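Local coordinates for protein anthranilate phosphoribosyltransferase (Thermus thermophilus, PDB 1V8G) that probably transfers the phosphoribosyl group of PRPP to anthranilate, the second step of tryptophan biosynthesis from chorismate, as a magnesium-dependent homodimer, at residues 211-216 / 228-233. Sequence-based numbering, arbitrary orientation.
Sequences RGLVVH and NRVVEV
The E232 carboxylate, its stem packed against L213, lies on the sheet face that also carries V215 and V230; the H216 imidazole, its ND1 hydrogen-bonded to V192 O, stands on the other face beside V214 and V231, where helix 198-207 packs. R229 starts from that second face, but its bent chain leads the guanidinium away from the partner strand. L213 CD2 lies across the CB-CG stem of E232, 3.6 Å from E232 CG. With CG anti to the backbone N (chi1 173°), the extended E232 chain carries OE1 and OE2 to hydrogen bonds with the hydroxyls of Y292 and Y238. L213 CD1 reaches V230 CG1 at 3.9 Å, and V230 CG2 runs beside V215 CG1. Between the antiparallel strands, V214 and V231 exchange paired N-H...O bonds, 3.0 Å from each N to the partner's O, and H216 and R229 form a second such pair. V233 N meets G212 O nearly straight (166°), and a water links G212 N to V233 O. With an alanine at E232, both tyrosine hydroxyls would probably lose their shared carboxylate and L213 CD2 the methylene it packs on. Backbone bonds thus join this hairpin, E232 ties it to helix 278-294 and strand 236-240, and its connecting loop carries D221 and E222, predicted magnesium ligands.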
ATOM      1  N   ARG A 211      -7.317  24.631  19.257  1.00 19.99           N
ATOM      2  CA  ARG A 211      -7.691  24.351  20.642  1.00 21.60           C
ATOM      3  C   ARG A 211      -9.033  23.627  20.630  1.00 19.64           C
ATOM      4  O   ARG A 211      -9.746  23.660  19.625  1.00 18.05           O
ATOM      5  CB  ARG A 211      -7.842  25.668  21.411  1.00 23.89           C
ATOM      6  CG  ARG A 211      -8.950  26.568  20.838  1.00 30.18           C
ATOM      7  CD  ARG A 211      -9.106  27.906  21.581  1.00 36.08           C
ATOM      8  NE  ARG A 211      -9.657  27.741  22.927  1.00 40.63           N
ATOM      9  CZ  ARG A 211      -9.883  28.740  23.778  1.00 42.76           C
ATOM     10  NH1 ARG A 211      -9.609  29.994  23.431  1.00 44.62           N
ATOM     11  NH2 ARG A 211     -10.372  28.486  24.985  1.00 41.76           N
ATOM     12  N   GLY A 212      -9.383  22.970  21.731  1.00 17.36           N
ATOM     13  CA  GLY A 212     -10.677  22.313  21.763  1.00 16.18           C
ATOM     14  C   GLY A 212     -10.680  20.873  22.216  1.00 16.46           C
ATOM     15  O   GLY A 212      -9.751  20.424  22.880  1.00 15.93           O
ATOM     16  N   LEU A 213     -11.738  20.147  21.866  1.00 14.84           N
ATOM     17  CA  LEU A 213     -11.837  18.757  22.269  1.00 16.18           C
ATOM     18  C   LEU A 213     -11.950  17.810  21.091  1.00 17.19           C
ATOM     19  O   LEU A 213     -12.498  18.156  20.036  1.00 16.52           O
ATOM     20  CB  LEU A 213     -13.062  18.521  23.160  1.00 17.34           C
ATOM     21  CG  LEU A 213     -13.646  19.607  24.065  1.00 21.22           C
ATOM     22  CD1 LEU A 213     -14.625  18.930  25.015  1.00 19.27           C
ATOM     23  CD2 LEU A 213     -12.569  20.342  24.839  1.00 18.05           C
ATOM     24  N   VAL A 214     -11.430  16.605  21.296  1.00 16.86           N
ATOM     25  CA  VAL A 214     -11.517  15.543  20.309  1.00 16.98           C
ATOM     26  C   VAL A 214     -12.385  14.558  21.071  1.00 17.93           C
ATOM     27  O   VAL A 214     -12.084  14.212  22.212  1.00 18.38           O
ATOM     28  CB  VAL A 214     -10.155  14.930  20.007  1.00 16.33           C
ATOM     29  CG1 VAL A 214     -10.329  13.756  19.055  1.00 13.99           C
ATOM     30  CG2 VAL A 214      -9.243  15.989  19.398  1.00 13.49           C
ATOM     31  N   VAL A 215     -13.459  14.102  20.447  1.00 18.70           N
ATOM     32  CA  VAL A 215     -14.393  13.234  21.147  1.00 20.95           C
ATOM     33  C   VAL A 215     -14.753  11.937  20.461  1.00 22.18           C
ATOM     34  O   VAL A 215     -14.563  11.782  19.259  1.00 23.40           O
ATOM     35  CB  VAL A 215     -15.710  13.998  21.405  1.00 19.06           C
ATOM     36  CG1 VAL A 215     -15.421  15.287  22.165  1.00 18.09           C
ATOM     37  CG2 VAL A 215     -16.376  14.330  20.078  1.00 17.62           C
ATOM     38  N   HIS A 216     -15.278  11.011  21.257  1.00 22.98           N
ATOM     39  CA  HIS A 216     -15.743   9.714  20.776  1.00 24.41           C
ATOM     40  C   HIS A 216     -16.865   9.224  21.687  1.00 25.52           C
ATOM     41  O   HIS A 216     -16.683   9.107  22.904  1.00 22.72           O
ATOM     42  CB  HIS A 216     -14.630   8.674  20.773  1.00 23.81           C
ATOM     43  CG  HIS A 216     -15.081   7.337  20.276  1.00 24.51           C
ATOM     44  ND1 HIS A 216     -15.471   7.126  18.971  1.00 24.69           N
ATOM     45  CD2 HIS A 216     -15.264   6.160  20.917  1.00 23.81           C
ATOM     46  CE1 HIS A 216     -15.876   5.876  18.831  1.00 25.03           C
ATOM     47  NE2 HIS A 216     -15.759   5.269  19.997  1.00 24.32           N
ATOM     48  N   ASN A 228     -19.041   9.157  27.038  1.00 29.16           N
ATOM     49  CA  ASN A 228     -18.140   9.705  26.018  1.00 25.27           C
ATOM     50  C   ASN A 228     -16.676   9.743  26.453  1.00 23.44           C
ATOM     51  O   ASN A 228     -16.379   9.869  27.641  1.00 23.45           O
ATOM     52  CB  ASN A 228     -18.541  11.141  25.673  1.00 23.87           C
ATOM     53  CG  ASN A 228     -19.910  11.242  25.047  1.00 23.42           C
ATOM     54  OD1 ASN A 228     -20.121  10.819  23.908  1.00 24.36           O
ATOM     55  ND2 ASN A 228     -20.855  11.823  25.785  1.00 22.30           N
ATOM     56  N   ARG A 229     -15.762   9.635  25.490  1.00 21.60           N
ATOM     57  CA  ARG A 229     -14.339   9.744  25.800  1.00 20.59           C
ATOM     58  C   ARG A 229     -13.865  11.025  25.130  1.00 21.28           C
ATOM     59  O   ARG A 229     -14.229  11.315  23.985  1.00 20.48           O
ATOM     60  CB  ARG A 229     -13.539   8.551  25.282  1.00 23.42           C
ATOM     61  CG  ARG A 229     -13.713   7.282  26.109  1.00 26.05           C
ATOM     62  CD  ARG A 229     -13.503   7.515  27.613  1.00 28.29           C
ATOM     63  NE  ARG A 229     -12.224   8.151  27.940  1.00 31.21           N
ATOM     64  CZ  ARG A 229     -11.715   8.226  29.170  1.00 32.60           C
ATOM     65  NH1 ARG A 229     -12.366   7.695  30.200  1.00 34.78           N
ATOM     66  NH2 ARG A 229     -10.565   8.854  29.384  1.00 30.55           N
ATOM     67  N   VAL A 230     -13.044  11.782  25.846  1.00 20.27           N
ATOM     68  CA  VAL A 230     -12.563  13.062  25.360  1.00 21.52           C
ATOM     69  C   VAL A 230     -11.079  13.260  25.618  1.00 21.70           C
ATOM     70  O   VAL A 230     -10.519  12.698  26.551  1.00 22.92           O
ATOM     71  CB  VAL A 230     -13.338  14.217  26.078  1.00 22.48           C
ATOM     72  CG1 VAL A 230     -12.784  15.593  25.687  1.00 19.44           C
ATOM     73  CG2 VAL A 230     -14.824  14.115  25.749  1.00 21.25           C
ATOM     74  N   VAL A 231     -10.445  14.039  24.754  1.00 20.41           N
ATOM     75  CA  VAL A 231      -9.055  14.406  24.933  1.00 17.83           C
ATOM     76  C   VAL A 231      -9.076  15.864  24.533  1.00 18.89           C
ATOM     77  O   VAL A 231      -9.340  16.208  23.374  1.00 15.29           O
ATOM     78  CB  VAL A 231      -8.065  13.638  24.036  1.00 16.82           C
ATOM     79  CG1 VAL A 231      -6.678  14.251  24.195  1.00 16.88           C
ATOM     80  CG2 VAL A 231      -8.001  12.175  24.451  1.00 14.37           C
ATOM     81  N   GLU A 232      -8.824  16.718  25.516  1.00 16.38           N
ATOM     82  CA  GLU A 232      -8.841  18.146  25.302  1.00 19.64           C
ATOM     83  C   GLU A 232      -7.430  18.673  25.064  1.00 20.75           C
ATOM     84  O   GLU A 232      -6.488  18.293  25.757  1.00 20.39           O
ATOM     85  CB  GLU A 232      -9.484  18.819  26.519  1.00 19.97           C
ATOM     86  CG  GLU A 232      -9.427  20.333  26.527  1.00 22.10           C
ATOM     87  CD  GLU A 232     -10.129  20.938  27.733  1.00 22.34           C
ATOM     88  OE1 GLU A 232      -9.987  22.166  27.946  1.00 22.69           O
ATOM     89  OE2 GLU A 232     -10.826  20.190  28.459  1.00 19.15           O
ATOM     90  N   VAL A 233      -7.289  19.537  24.068  1.00 21.92           N
ATOM     91  CA  VAL A 233      -5.990  20.123  23.758  1.00 23.02           C
ATOM     92  C   VAL A 233      -5.524  20.936  24.959  1.00 24.97           C
ATOM     93  O   VAL A 233      -6.209  21.870  25.387  1.00 24.59           O
ATOM     94  CB  VAL A 233      -6.076  21.061  22.545  1.00 21.90           C
ATOM     95  CG1 VAL A 233      -4.745  21.799  22.370  1.00 24.28           C
ATOM     96  CG2 VAL A 233      -6.421  20.272  21.301  1.00 18.27           C
TER
HETATM   97  O   HOH W   1      -8.030  23.321  24.102  1.00 22.24           O